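Local coordinates for pesticidal crystal protein Cry2Aa (Bacillus thuringiensis serovar kurstaki, PDB 1I5P) that binds midgut epithelial cells of mosquito and moth larvae and promotes their colloid-osmotic lysis as an insecticidal three-domain delta-endotoxin, at residues A[253-258]-A[516-520]. Residue numbers count along the deposited sequence, not the author numbering.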
loop_
_atom_site.group_PDB
_atom_site.type_symbol
_atom_site.label_atom_id
_atom_site.label_comp_id
_atom_site.label_asym_id
_atom_site.label_seq_id
_atom_site.Cartn_x
_atom_site.Cartn_y
_atom_site.Cartn_z
ATOM N N PHE A 253 4.977 3.848 -6.650
ATOM C CA PHE A 253 5.283 3.962 -5.233
ATOM C C PHE A 253 5.533 2.721 -4.403
ATOM O O PHE A 253 6.092 2.819 -3.305
ATOM C CB PHE A 253 4.266 4.899 -4.586
ATOM C CG PHE A 253 4.296 6.267 -5.192
ATOM C CD1 PHE A 253 3.336 6.655 -6.118
ATOM C CD2 PHE A 253 5.378 7.114 -4.951
ATOM C CE1 PHE A 253 3.458 7.862 -6.806
ATOM C CE2 PHE A 253 5.510 8.315 -5.629
ATOM C CZ PHE A 253 4.551 8.690 -6.561
ATOM N N GLU A 254 5.143 1.558 -4.911
ATOM C CA GLU A 254 5.432 0.324 -4.194
ATOM C C GLU A 254 6.951 0.229 -4.228
ATOM O O GLU A 254 7.587 -0.219 -3.278
ATOM C CB GLU A 254 4.826 -0.874 -4.920
ATOM C CG GLU A 254 3.492 -1.298 -4.358
ATOM C CD GLU A 254 3.600 -1.778 -2.921
ATOM O OE1 GLU A 254 2.783 -1.332 -2.087
ATOM O OE2 GLU A 254 4.499 -2.602 -2.626
ATOM N N TYR A 255 7.527 0.684 -5.337
ATOM C CA TYR A 255 8.974 0.664 -5.515
ATOM C C TYR A 255 9.640 1.743 -4.680
ATOM O O TYR A 255 10.639 1.491 -4.014
ATOM C CB TYR A 255 9.320 0.851 -6.992
ATOM C CG TYR A 255 8.655 -0.179 -7.874
ATOM C CD1 TYR A 255 7.787 0.199 -8.900
ATOM C CD2 TYR A 255 8.878 -1.539 -7.666
ATOM C CE1 TYR A 255 7.153 -0.765 -9.695
ATOM C CE2 TYR A 255 8.255 -2.503 -8.453
ATOM C CZ TYR A 255 7.398 -2.116 -9.461
ATOM O OH TYR A 255 6.795 -3.085 -10.229
ATOM N N VAL A 256 9.095 2.951 -4.710
ATOM C CA VAL A 256 9.681 4.023 -3.925
ATOM C C VAL A 256 9.751 3.598 -2.461
ATOM O O VAL A 256 10.736 3.875 -1.778
ATOM C CB VAL A 256 8.859 5.316 -4.037
ATOM C CG1 VAL A 256 9.496 6.399 -3.182
ATOM C CG2 VAL A 256 8.793 5.767 -5.494
ATOM N N SER A 257 8.709 2.913 -1.995
ATOM C CA SER A 257 8.640 2.440 -0.610
ATOM C C SER A 257 9.642 1.330 -0.284
ATOM O O SER A 257 10.021 1.151 0.877
ATOM C CB SER A 257 7.237 1.937 -0.294
ATOM O OG SER A 257 6.317 3.015 -0.220
ATOM N N ILE A 258 10.064 0.571 -1.292
ATOM C CA ILE A 258 11.022 -0.485 -1.020
ATOM C C ILE A 258 12.465 0.003 -1.152
ATOM O O ILE A 258 13.357 -0.530 -0.493
ATOM C CB ILE A 258 10.800 -1.719 -1.935
ATOM C CG1 ILE A 258 11.488 -2.942 -1.324
ATOM C CG2 ILE A 258 11.345 -1.449 -3.332
ATOM C CD1 ILE A 258 10.887 -3.401 -0.005
ATOM N N PHE A 516 4.220 8.499 0.318
ATOM C CA PHE A 516 4.374 7.827 -0.969
ATOM C C PHE A 516 5.459 6.759 -0.990
ATOM O O PHE A 516 5.396 5.831 -1.793
ATOM C CB PHE A 516 4.634 8.862 -2.070
ATOM C CG PHE A 516 3.616 9.966 -2.107
ATOM C CD1 PHE A 516 3.905 11.213 -1.562
ATOM C CD2 PHE A 516 2.353 9.748 -2.648
ATOM C CE1 PHE A 516 2.950 12.231 -1.552
ATOM C CE2 PHE A 516 1.388 10.761 -2.641
ATOM C CZ PHE A 516 1.690 12.004 -2.091
ATOM N N GLY A 517 6.452 6.888 -0.114
ATOM C CA GLY A 517 7.518 5.900 -0.070
ATOM C C GLY A 517 7.770 5.408 1.342
ATOM O O GLY A 517 8.917 5.200 1.736
ATOM N N ASN A 518 6.696 5.207 2.102
ATOM C CA ASN A 518 6.800 4.779 3.494
ATOM C C ASN A 518 6.037 3.487 3.815
ATOM O O ASN A 518 5.769 3.197 4.985
ATOM C CB ASN A 518 6.285 5.911 4.391
ATOM C CG ASN A 518 6.481 5.635 5.868
ATOM O OD1 ASN A 518 7.601 5.427 6.330
ATOM N ND2 ASN A 518 5.383 5.635 6.621
ATOM N N GLN A 519 5.700 2.711 2.789
ATOM C CA GLN A 519 4.948 1.465 2.974
ATOM C C GLN A 519 3.663 1.737 3.754
ATOM O O GLN A 519 3.261 0.957 4.612
ATOM C CB GLN A 519 5.788 0.421 3.716
ATOM C CG GLN A 519 7.065 -0.004 2.998
ATOM C CD GLN A 519 6.813 -0.824 1.739
ATOM O OE1 GLN A 519 7.755 -1.234 1.060
ATOM N NE2 GLN A 519 5.544 -1.071 1.425
ATOM N N GLY A 520 3.020 2.854 3.441
ATOM C CA GLY A 520 1.789 3.213 4.120
ATOM C C GLY A 520 1.887 4.608 4.687
ATOM O O GLY A 520 2.949 5.220 4.642
HETATM O O HOH W 1 9.525 2.618 2.990
#
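This is a buried interdomain contact in which the last turns of helix 238-259, from the N-terminal helical bundle, meet the loop joining strands 510-513 and 522-525 of the C-terminal jelly-roll domain. The backbones come nearest, CA to CA, at Ser257 and Gly517 (3.7 Å). Glycine allows it: a beta carbon on Gly517 would run into Val256 CG1, which already sits 3.7 Å from Gly517 CA. Ser257 OG reaches into the turn and accepts a hydrogen bond from Gln519 N (3.1 Å). A water links helix and loop, lying within hydrogen-bonding distance of Ser257 O (2.6 Å) and Gly517 O (2.9 Å). Toward the start of the segment, Phe253 CD2 packs on Phe516 CB at 3.5 Å, and the two rings meet obliquely, centroids 5.5 Å apart; Tyr227 of helix 202-232 touches both. The loop is held from its own domain as well, Asp582 accepting hydrogen bonds from Phe516 N and Gly517 N, while Asn518 ND2 bonds to Gly520 O (3.2 Å) and Met620 O. The interface thus joins aromatic packing to a few polar links through one serine hydroxyl and main-chain groups, and the absence of a side chain at Gly517 leaves room for the helix to lie this close.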